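Local structure of oxidoreductase (Methanosarcina mazei, 3KA7) at residues 72-77 with 199-204; 137-142 with 165-170; 219-224 with 231-236. The protein binds flavin-adenine dinucleotide and probably works as an oxidoreductase of the flavin-containing amine oxidoreductase family. All blocks are in the same frame, centred on the assembly; numbering follows the deposited sequence.

In the fold
Contacts 1 and 3 belong to the part that holds the cofactor, whereas contact 2 lies about 37 Å from contact 1 between centres, away from the flavin sites. In each, buried residues (Leu202; Leu138 and Val170; Ile222 and Ile232) give way to an exposed edge (Ser75; Asp168; Ser220). Contact 1 sets a loop against helix 195-208 through apolar side chains, two alanines at their centre, and one water; contact 2 ties a loop to the first turn of helix 138-145 mainly by backbone hydrogen bonds; contact 3 pairs antiparallel strands and alone is hydrogen-bonded to the cofactor, through the backbone of Val219. Along the chain, contact 2 falls between the segments of contact 1, and contact 3 follows both.

Contact 1. Residues 72-77 with 199-204; sequences VEASVN and IDALET
Val72 meets Leu202 where the chain leaves helix 64-71 and passes over one side of helix 195-208, a loop-on-helix packing beside the Rossmann-type nucleotide-binding part of the fold. Helical backbone angles end at Val72, and its CG2 comes to 4.3 Å from CD2 of Leu202, a loose apolar contact. Leu202 leaves the helix on a side turned from the loop, yet its CD2 reaches Val72, and the side chain also packs on Leu69 and on Leu10, Leu14 and Ala17 of helix 10-21. Glu73, with a positive phi of 60°, is the C-prime residue of a Schellman motif: Ala74 N bonds to Leu69 O and Glu73 N to Lys70 O. This ending turns the chain so that Ala74 directs its methyl group at the neighbouring helix, where CB lies 4.0 Å from CB of Ala201. Two such small residues let the backbones come close, with 5.4 Å between their CA atoms. At Ser75 the backbone does the work. Its N donates to a water at 3.1 Å, and the same water donates to Ala201 O at 2.8 Å, linking loop and helix through one bridging molecule. Ser75 O lies over the Ala201 methyl group, 3.5 Å from CB. Val76 adds a third neighbour to that methyl, its CG1 placed between the backbone N and the carbonyl carbon (chi1 48°) and ending 4.1 Å from Ala201 CB.

Contact 2. Residues 137-142 with 165-170; sequences SLQAWI and LKSDEV
Leu138 N donates to Val170 O at 2.9 Å, almost straight down the carbonyl bond, with a C=O...N angle of 175°. The next amide, Gln139 N, reaches Ser167 O at 3.0 Å, but from above the carbonyl plane, 60° out of it. The loop 165-170 thus supplies two carbonyl oxygens to amides in the first turn of helix 138-145. A third amide is met from inside the segment: Ser137, the N-cap residue, accepts from Ala140 N on OG at 3.1 Å. A water bonded to Asp168 N lies so close to Gln139 OE1 that its link to the helix is doubtful.

Around these bonds the side chains lie close. Gln139 is extended, CG anti to the backbone N, and runs beside Asp168 in the same direction; its CD lies 3.8 Å from Asp168 CB, with the amide and carboxylate planes 33° apart. Ser167 OG, hydrogen-bonded to Asp156, sits 3.4 Å from Gln139 CB. On the buried side, Leu138 CB touches Val170 CG1 at 3.9 Å and CD2 rests on Ser167 CB at 4.0 Å; Leu138 continues onto Cys159 of helix 149-163 and, with Val170, onto Val175 of helix 172-185. Together these features make a capped helix N-terminus, in which a serine N-cap and carbonyls from a loop between two other helices satisfy the first-turn amides.

Contact 3. Residues 219-224 with 231-236; sequences VSKILI and GIIADD. With FAD (flavin-adenine dinucleotide), chain B.
Lys221 pairs with Ile233 and Leu223 with Gly231 as hydrogen-bonded positions of an antiparallel hairpin. Leu223 N reaches Gly231 O at 2.8 Å from above the carbonyl plane. At a beta bulge between Val219 and Lys221 the register shifts by one: Ile233 faces two successive residues, its O accepting from Ser220 N at 2.8 Å and its N donating to Lys221 O at 2.9 Å. Through Ser220 OG a water continues to Asp236 N and OD1.

Both hydrogen bonds of Val219 to the adenine of FAD come from its backbone: its N donates to N1A at 2.9 Å, and N6A donates back to its O at 3.0 Å.

Apolar contacts occupy both faces. On one, Val219 CG2 meets Ile232 CD1 at 3.7 Å, the side chains crossing at about a right angle, and touches Ala234 CB. On the other, Leu223 CD2 packs 3.8 Å from Ile233 CG1, while CD1 leans over the Gly231 backbone. An alanine in place of Leu223 would keep CB beside Gly231 O but would probably open a gap next to Ile233, where CD2 now packs. Ile233 CD1 also lies 3.8 Å from CD of Lys221, and the NZ of that lysine forms a salt bridge with Glu259.

The face of Val219, Ile222, Ile232 and Ala234 rests on strands 2-6 and 25-29 and helix 250-256, and strand 237-240 completes the sheet.

Contact 1. Residues 72-77 with 199-204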
loop_
_atom_site.group_PDB
_atom_site.type_symbol
_atom_site.label_atom_id
_atom_site.label_comp_id
_atom_site.label_asym_id
_atom_site.label_seq_id
_atom_site.Cartn_x
_atom_site.Cartn_y
_atom_site.Cartn_z
ATOM N N VAL A 72 -13.804 -6.258 14.283
ATOM C CA VAL A 72 -15.129 -5.769 13.888
ATOM C C VAL A 72 -16.009 -6.914 13.392
ATOM O O VAL A 72 -17.109 -6.700 12.873
ATOM C CB VAL A 72 -15.057 -4.626 12.846
ATOM C CG1 VAL A 72 -14.326 -3.409 13.439
ATOM C CG2 VAL A 72 -14.398 -5.101 11.556
ATOM N N GLU A 73 -15.511 -8.134 13.560
ATOM C CA GLU A 73 -16.254 -9.331 13.172
ATOM C C GLU A 73 -16.584 -9.373 11.694
ATOM O O GLU A 73 -17.651 -9.861 11.298
ATOM C CB GLU A 73 -17.539 -9.458 13.991
ATOM C CG GLU A 73 -17.295 -9.801 15.443
ATOM C CD GLU A 73 -18.585 -9.996 16.206
ATOM O OE1 GLU A 73 -19.219 -8.983 16.575
ATOM O OE2 GLU A 73 -18.966 -11.167 16.437
ATOM N N ALA A 74 -15.678 -8.862 10.867
ATOM C CA ALA A 74 -15.843 -8.992 9.433
ATOM C C ALA A 74 -15.429 -10.405 9.065
ATOM O O ALA A 74 -14.559 -10.997 9.711
ATOM C CB ALA A 74 -15.000 -7.962 8.692
ATOM N N SER A 75 -16.067 -10.957 8.048
ATOM C CA SER A 75 -15.801 -12.323 7.661
ATOM C C SER A 75 -15.168 -12.376 6.280
ATOM O O SER A 75 -15.805 -12.055 5.286
ATOM C CB SER A 75 -17.106 -13.115 7.674
ATOM O OG SER A 75 -16.895 -14.417 7.176
ATOM N N VAL A 76 -13.900 -12.761 6.220
ATOM C CA VAL A 76 -13.242 -12.940 4.928
ATOM C C VAL A 76 -12.000 -13.797 5.082
ATOM O O VAL A 76 -11.238 -13.637 6.036
ATOM C CB VAL A 76 -12.902 -11.596 4.245
ATOM C CG1 VAL A 76 -12.217 -10.660 5.219
ATOM C CG2 VAL A 76 -12.024 -11.830 3.012
ATOM N N ASN A 77 -11.831 -14.725 4.150
ATOM C CA ASN A 77 -10.742 -15.680 4.179
ATOM C C ASN A 77 -9.481 -15.047 3.622
ATOM O O ASN A 77 -9.460 -14.622 2.469
ATOM C CB ASN A 77 -11.108 -16.909 3.336
ATOM C CG ASN A 77 -10.019 -17.967 3.339
ATOM O OD1 ASN A 77 -9.349 -18.177 4.350
ATOM N ND2 ASN A 77 -9.847 -18.651 2.209
ATOM N N ILE A 199 -13.480 -5.334 1.109
ATOM C CA ILE A 199 -14.431 -4.233 0.984
ATOM C C ILE A 199 -15.850 -4.728 1.275
ATOM O O ILE A 199 -16.565 -4.140 2.087
ATOM C CB ILE A 199 -14.356 -3.576 -0.425
ATOM C CG1 ILE A 199 -12.932 -3.061 -0.697
ATOM C CG2 ILE A 199 -15.344 -2.397 -0.541
ATOM C CD1 ILE A 199 -12.466 -2.046 0.330
ATOM N N ASP A 200 -16.242 -5.826 0.630
ATOM C CA ASP A 200 -17.581 -6.392 0.834
ATOM C C ASP A 200 -17.817 -6.768 2.305
ATOM O O ASP A 200 -18.887 -6.500 2.874
ATOM C CB ASP A 200 -17.757 -7.639 -0.033
ATOM C CG ASP A 200 -17.998 -7.318 -1.494
ATOM O OD1 ASP A 200 -18.167 -6.134 -1.837
ATOM O OD2 ASP A 200 -18.039 -8.272 -2.304
ATOM N N ALA A 201 -16.826 -7.402 2.918
ATOM C CA ALA A 201 -16.928 -7.813 4.320
ATOM C C ALA A 201 -17.151 -6.622 5.248
ATOM O O ALA A 201 -17.961 -6.690 6.175
ATOM C CB ALA A 201 -15.686 -8.614 4.755
ATOM N N LEU A 202 -16.433 -5.526 5.005
ATOM C CA LEU A 202 -16.613 -4.327 5.809
ATOM C C LEU A 202 -17.978 -3.680 5.584
ATOM O O LEU A 202 -18.587 -3.165 6.519
ATOM C CB LEU A 202 -15.514 -3.315 5.494
ATOM C CG LEU A 202 -14.147 -3.712 6.041
ATOM C CD1 LEU A 202 -13.043 -2.858 5.390
ATOM C CD2 LEU A 202 -14.115 -3.570 7.576
ATOM N N GLU A 203 -18.443 -3.681 4.337
ATOM C CA GLU A 203 -19.760 -3.117 4.045
ATOM C C GLU A 203 -20.843 -3.893 4.785
ATOM O O GLU A 203 -21.803 -3.313 5.281
ATOM C CB GLU A 203 -20.037 -3.124 2.548
ATOM C CG GLU A 203 -19.210 -2.101 1.777
ATOM C CD GLU A 203 -19.371 -2.240 0.272
ATOM O OE1 GLU A 203 -19.450 -3.387 -0.239
ATOM O OE2 GLU A 203 -19.407 -1.204 -0.411
ATOM N N THR A 204 -20.680 -5.204 4.858
ATOM C CA THR A 204 -21.622 -6.041 5.617
ATOM C C THR A 204 -21.701 -5.655 7.097
ATOM O O THR A 204 -22.793 -5.551 7.666
ATOM C CB THR A 204 -21.277 -7.534 5.457
ATOM O OG1 THR A 204 -21.449 -7.902 4.082
ATOM C CG2 THR A 204 -22.195 -8.397 6.315
HETATM O O HOH W 1 -18.412 -9.343 6.947
#

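Contact 2. Residues 137-142 with 165-170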
loop_
_atom_site.group_PDB
_atom_site.type_symbol
_atom_site.label_atom_id
_atom_site.label_comp_id
_atom_site.label_asym_id
_atom_site.label_seq_id
_atom_site.Cartn_x
_atom_site.Cartn_y
_atom_site.Cartn_z
ATOM N N SER A 137 19.624 6.802 5.157
ATOM C CA SER A 137 18.765 5.988 4.316
ATOM C C SER A 137 19.195 4.535 4.451
ATOM O O SER A 137 20.311 4.236 4.894
ATOM C CB SER A 137 18.864 6.411 2.853
ATOM O OG SER A 137 20.126 6.076 2.309
ATOM N N LEU A 138 18.309 3.636 4.045
ATOM C CA LEU A 138 18.614 2.218 4.043
ATOM C C LEU A 138 19.845 1.968 3.191
ATOM O O LEU A 138 20.725 1.200 3.573
ATOM C CB LEU A 138 17.427 1.436 3.475
ATOM C CG LEU A 138 17.677 -0.066 3.294
ATOM C CD1 LEU A 138 17.978 -0.758 4.633
ATOM C CD2 LEU A 138 16.524 -0.738 2.606
ATOM N N GLN A 139 19.899 2.593 2.018
ATOM C CA GLN A 139 21.016 2.351 1.104
ATOM C C GLN A 139 22.328 2.740 1.765
ATOM O O GLN A 139 23.323 2.007 1.690
ATOM C CB GLN A 139 20.839 3.153 -0.179
ATOM C CG GLN A 139 22.014 3.006 -1.140
ATOM C CD GLN A 139 21.747 3.651 -2.488
ATOM O OE1 GLN A 139 20.849 3.239 -3.215
ATOM N NE2 GLN A 139 22.530 4.667 -2.825
ATOM N N ALA A 140 22.328 3.900 2.417
ATOM C CA ALA A 140 23.531 4.395 3.065
ATOM C C ALA A 140 23.962 3.425 4.154
ATOM O O ALA A 140 25.148 3.126 4.277
ATOM C CB ALA A 140 23.310 5.776 3.644
ATOM N N TRP A 141 23.010 2.947 4.956
ATOM C CA TRP A 141 23.340 1.976 6.011
ATOM C C TRP A 141 23.899 0.657 5.446
ATOM O O TRP A 141 24.934 0.164 5.901
ATOM C CB TRP A 141 22.145 1.719 6.951
ATOM C CG TRP A 141 22.486 0.740 8.003
ATOM C CD1 TRP A 141 23.133 0.988 9.186
ATOM C CD2 TRP A 141 22.237 -0.668 7.971
ATOM N NE1 TRP A 141 23.297 -0.184 9.889
ATOM C CE2 TRP A 141 22.762 -1.214 9.163
ATOM C CE3 TRP A 141 21.614 -1.519 7.056
ATOM C CZ2 TRP A 141 22.683 -2.573 9.460
ATOM C CZ3 TRP A 141 21.543 -2.879 7.354
ATOM C CH2 TRP A 141 22.070 -3.385 8.548
ATOM N N ILE A 142 23.234 0.089 4.444
ATOM C CA ILE A 142 23.715 -1.148 3.864
ATOM C C ILE A 142 25.166 -0.976 3.426
ATOM O O ILE A 142 26.019 -1.807 3.747
ATOM C CB ILE A 142 22.880 -1.570 2.640
ATOM C CG1 ILE A 142 21.479 -1.996 3.094
ATOM C CG2 ILE A 142 23.579 -2.720 1.908
ATOM C CD1 ILE A 142 20.493 -2.203 1.937
ATOM N N LEU A 165 9.388 3.094 -3.390
ATOM C CA LEU A 165 10.471 4.040 -3.113
ATOM C C LEU A 165 11.812 3.405 -3.469
ATOM O O LEU A 165 11.907 2.188 -3.572
ATOM C CB LEU A 165 10.504 4.384 -1.624
ATOM C CG LEU A 165 9.305 5.151 -1.082
ATOM C CD1 LEU A 165 9.350 5.212 0.442
ATOM C CD2 LEU A 165 9.313 6.522 -1.688
ATOM N N LYS A 166 12.853 4.220 -3.621
ATOM C CA LYS A 166 14.203 3.669 -3.741
ATOM C C LYS A 166 14.811 3.515 -2.355
ATOM O O LYS A 166 14.431 4.218 -1.433
ATOM C CB LYS A 166 15.080 4.598 -4.569
ATOM C CG LYS A 166 14.661 4.663 -6.011
ATOM C CD LYS A 166 15.102 3.425 -6.752
ATOM C CE LYS A 166 16.564 3.515 -7.146
ATOM N NZ LYS A 166 16.822 2.755 -8.410
ATOM N N SER A 167 15.782 2.621 -2.204
ATOM C CA SER A 167 16.359 2.401 -0.878
ATOM C C SER A 167 17.110 3.625 -0.354
ATOM O O SER A 167 17.355 3.741 0.855
ATOM C CB SER A 167 17.264 1.163 -0.869
ATOM O OG SER A 167 18.381 1.350 -1.719
ATOM N N ASP A 168 17.479 4.541 -1.243
ATOM C CA ASP A 168 18.143 5.761 -0.783
ATOM C C ASP A 168 17.124 6.832 -0.369
ATOM O O ASP A 168 17.500 7.953 -0.034
ATOM C CB ASP A 168 19.161 6.292 -1.818
ATOM C CG ASP A 168 18.507 6.838 -3.085
ATOM O OD1 ASP A 168 17.273 6.737 -3.238
ATOM O OD2 ASP A 168 19.250 7.393 -3.941
ATOM N N GLU A 169 15.839 6.466 -0.382
ATOM C CA GLU A 169 14.747 7.403 -0.110
ATOM C C GLU A 169 13.909 6.978 1.083
ATOM O O GLU A 169 12.843 7.555 1.326
ATOM C CB GLU A 169 13.771 7.488 -1.289
ATOM C CG GLU A 169 14.364 7.755 -2.644
ATOM C CD GLU A 169 13.283 8.066 -3.655
ATOM O OE1 GLU A 169 12.365 7.226 -3.841
ATOM O OE2 GLU A 169 13.346 9.165 -4.261
ATOM N N VAL A 170 14.334 5.935 1.784
ATOM C CA VAL A 170 13.597 5.491 2.959
ATOM C C VAL A 170 14.542 5.437 4.148
ATOM O O VAL A 170 15.648 4.892 4.049
ATOM C CB VAL A 170 12.945 4.121 2.746
ATOM C CG1 VAL A 170 14.005 3.072 2.593
ATOM C CG2 VAL A 170 11.968 3.783 3.904
HETATM O O HOH W 2 18.493 3.699 -4.040
#

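Contact 3. Residues 219-224 with 231-236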
loop_
_atom_site.group_PDB
_atom_site.type_symbol
_atom_site.label_atom_id
_atom_site.label_comp_id
_atom_site.label_asym_id
_atom_site.label_seq_id
_atom_site.Cartn_x
_atom_site.Cartn_y
_atom_site.Cartn_z
ATOM N N VAL A 219 -18.236 15.271 -1.199
ATOM C CA VAL A 219 -18.149 16.203 -0.086
ATOM C C VAL A 219 -17.411 17.449 -0.574
ATOM O O VAL A 219 -16.320 17.346 -1.130
ATOM C CB VAL A 219 -17.447 15.555 1.128
ATOM C CG1 VAL A 219 -17.220 16.572 2.242
ATOM C CG2 VAL A 219 -18.263 14.359 1.640
ATOM N N SER A 220 -18.022 18.619 -0.397
ATOM C CA SER A 220 -17.441 19.872 -0.896
ATOM C C SER A 220 -16.899 20.776 0.205
ATOM O O SER A 220 -16.155 21.717 -0.063
ATOM C CB SER A 220 -18.474 20.638 -1.725
ATOM O OG SER A 220 -19.668 20.826 -0.987
ATOM N N LYS A 221 -17.263 20.499 1.451
ATOM C CA LYS A 221 -16.822 21.337 2.542
ATOM C C LYS A 221 -16.922 20.622 3.881
ATOM O O LYS A 221 -17.839 19.827 4.107
ATOM C CB LYS A 221 -17.645 22.640 2.566
ATOM C CG LYS A 221 -17.258 23.595 3.676
ATOM C CD LYS A 221 -18.063 24.903 3.610
ATOM C CE LYS A 221 -17.807 25.743 4.852
ATOM N NZ LYS A 221 -18.346 27.130 4.751
ATOM N N ILE A 222 -15.966 20.898 4.758
ATOM C CA ILE A 222 -16.070 20.485 6.151
ATOM C C ILE A 222 -16.482 21.708 6.967
ATOM O O ILE A 222 -15.796 22.737 6.951
ATOM C CB ILE A 222 -14.740 19.898 6.682
ATOM C CG1 ILE A 222 -14.398 18.604 5.935
ATOM C CG2 ILE A 222 -14.818 19.649 8.185
ATOM C CD1 ILE A 222 -12.976 18.062 6.226
ATOM N N LEU A 223 -17.609 21.603 7.668
ATOM C CA LEU A 223 -18.092 22.722 8.470
ATOM C C LEU A 223 -17.386 22.751 9.814
ATOM O O LEU A 223 -17.329 21.737 10.515
ATOM C CB LEU A 223 -19.596 22.611 8.692
ATOM C CG LEU A 223 -20.460 22.361 7.464
ATOM C CD1 LEU A 223 -21.862 21.994 7.917
ATOM C CD2 LEU A 223 -20.477 23.591 6.571
ATOM N N ILE A 224 -16.840 23.914 10.157
ATOM C CA ILE A 224 -16.121 24.108 11.397
ATOM C C ILE A 224 -16.788 25.235 12.174
ATOM O O ILE A 224 -17.044 26.307 11.622
ATOM C CB ILE A 224 -14.667 24.515 11.136
ATOM C CG1 ILE A 224 -13.941 23.438 10.318
ATOM C CG2 ILE A 224 -13.941 24.767 12.451
ATOM C CD1 ILE A 224 -13.667 22.181 11.084
ATOM N N GLY A 231 -19.788 19.249 10.959
ATOM C CA GLY A 231 -20.490 18.557 9.901
ATOM C C GLY A 231 -19.815 18.711 8.556
ATOM O O GLY A 231 -18.651 19.116 8.480
ATOM N N ILE A 232 -20.550 18.367 7.500
ATOM C CA ILE A 232 -20.046 18.483 6.139
ATOM C C ILE A 232 -21.143 18.920 5.184
ATOM O O ILE A 232 -22.332 18.837 5.498
ATOM C CB ILE A 232 -19.503 17.140 5.606
ATOM C CG1 ILE A 232 -20.639 16.119 5.450
ATOM C CG2 ILE A 232 -18.388 16.614 6.503
ATOM C CD1 ILE A 232 -20.210 14.817 4.805
ATOM N N ILE A 233 -20.731 19.377 4.010
ATOM C CA ILE A 233 -21.657 19.569 2.911
ATOM C C ILE A 233 -21.371 18.529 1.838
ATOM O O ILE A 233 -20.253 18.450 1.321
ATOM C CB ILE A 233 -21.522 20.969 2.298
ATOM C CG1 ILE A 233 -21.785 22.032 3.364
ATOM C CG2 ILE A 233 -22.471 21.114 1.115
ATOM C CD1 ILE A 233 -21.489 23.446 2.897
ATOM N N ALA A 234 -22.374 17.721 1.514
ATOM C CA ALA A 234 -22.223 16.724 0.470
ATOM C C ALA A 234 -23.376 16.870 -0.502
ATOM O O ALA A 234 -24.541 16.864 -0.102
ATOM C CB ALA A 234 -22.190 15.335 1.058
ATOM N N ASP A 235 -23.039 17.024 -1.777
ATOM C CA ASP A 235 -24.029 17.326 -2.807
ATOM C C ASP A 235 -24.976 18.453 -2.400
ATOM O O ASP A 235 -26.193 18.373 -2.592
ATOM C CB ASP A 235 -24.785 16.068 -3.237
ATOM C CG ASP A 235 -24.193 15.437 -4.491
ATOM O OD1 ASP A 235 -22.947 15.270 -4.576
ATOM O OD2 ASP A 235 -24.979 15.109 -5.405
ATOM N N ASP A 236 -24.387 19.511 -1.849
ATOM C CA ASP A 236 -25.101 20.745 -1.521
ATOM C C ASP A 236 -26.090 20.587 -0.357
ATOM O O ASP A 236 -26.931 21.456 -0.116
ATOM C CB ASP A 236 -25.775 21.322 -2.771
ATOM C CG ASP A 236 -24.793 21.509 -3.927
ATOM O OD1 ASP A 236 -23.590 21.754 -3.666
ATOM O OD2 ASP A 236 -25.220 21.393 -5.095
HETATM P PA FAD B . -8.367 5.772 -0.819
HETATM O O1A FAD B . -7.471 6.931 -1.172
HETATM O O2A FAD B . -8.176 4.504 -1.617
HETATM O O5B FAD B . -9.898 6.235 -0.946
HETATM C C5B FAD B . -10.233 7.613 -0.831
HETATM C C4B FAD B . -11.701 7.682 -1.264
HETATM O O4B FAD B . -12.222 8.987 -1.111
HETATM C C3B FAD B . -11.853 7.297 -2.738
HETATM O O3B FAD B . -12.789 6.240 -2.878
HETATM C C2B FAD B . -12.354 8.583 -3.399
HETATM O O2B FAD B . -13.228 8.346 -4.487
HETATM C C1B FAD B . -13.034 9.302 -2.239
HETATM N N9A FAD B . -13.077 10.766 -2.352
HETATM C C8A FAD B . -12.096 11.644 -2.766
HETATM N N7A FAD B . -12.581 12.912 -2.636
HETATM C C5A FAD B . -13.848 12.827 -2.146
HETATM C C6A FAD B . -14.808 13.782 -1.846
HETATM N N6A FAD B . -14.507 15.076 -1.910
HETATM N N1A FAD B . -16.031 13.373 -1.355
HETATM C C2A FAD B . -16.317 12.035 -1.172
HETATM N N3A FAD B . -15.364 11.086 -1.477
HETATM C C4A FAD B . -14.161 11.492 -1.959
HETATM N N1 FAD B . -1.512 -1.834 -0.564
HETATM C C2 FAD B . -1.354 -3.089 -0.002
HETATM O O2 FAD B . -1.543 -3.249 1.211
HETATM N N3 FAD B . -0.957 -4.148 -0.805
HETATM C C4 FAD B . -0.717 -3.961 -2.156
HETATM O O4 FAD B . -0.365 -4.897 -2.875
HETATM C C4X FAD B . -0.870 -2.703 -2.719
HETATM N N5 FAD B . -0.612 -2.506 -4.069
HETATM C C5X FAD B . -0.784 -1.246 -4.617
HETATM C C6 FAD B . -0.546 -1.034 -5.975
HETATM C C7 FAD B . -0.737 0.224 -6.534
HETATM C C7M FAD B . -0.467 0.423 -8.004
HETATM C C8 FAD B . -1.161 1.267 -5.722
HETATM C C8M FAD B . -1.371 2.644 -6.284
HETATM C C9 FAD B . -1.390 1.064 -4.363
HETATM C C9A FAD B . -1.208 -0.198 -3.808
HETATM N N10 FAD B . -1.437 -0.403 -2.453
HETATM C C10 FAD B . -1.276 -1.649 -1.911
HETATM C "C1'" FAD B . -1.800 0.724 -1.545
HETATM C "C2'" FAD B . -3.315 0.701 -1.310
HETATM O "O2'" FAD B . -3.986 0.519 -2.554
HETATM C "C3'" FAD B . -3.737 2.015 -0.658
HETATM O "O3'" FAD B . -2.845 2.314 0.410
HETATM C "C4'" FAD B . -5.155 2.044 -0.096
HETATM O "O4'" FAD B . -6.105 1.552 -1.018
HETATM C "C5'" FAD B . -5.482 3.506 0.189
HETATM O "O5'" FAD B . -6.646 3.528 0.978
HETATM P P FAD B . -7.121 4.878 1.665
HETATM O O1P FAD B . -7.734 4.552 3.005
HETATM O O2P FAD B . -6.020 5.920 1.703
HETATM O O3P FAD B . -8.320 5.453 0.759
HETATM O O HOH W 3 -21.856 19.960 -2.305
#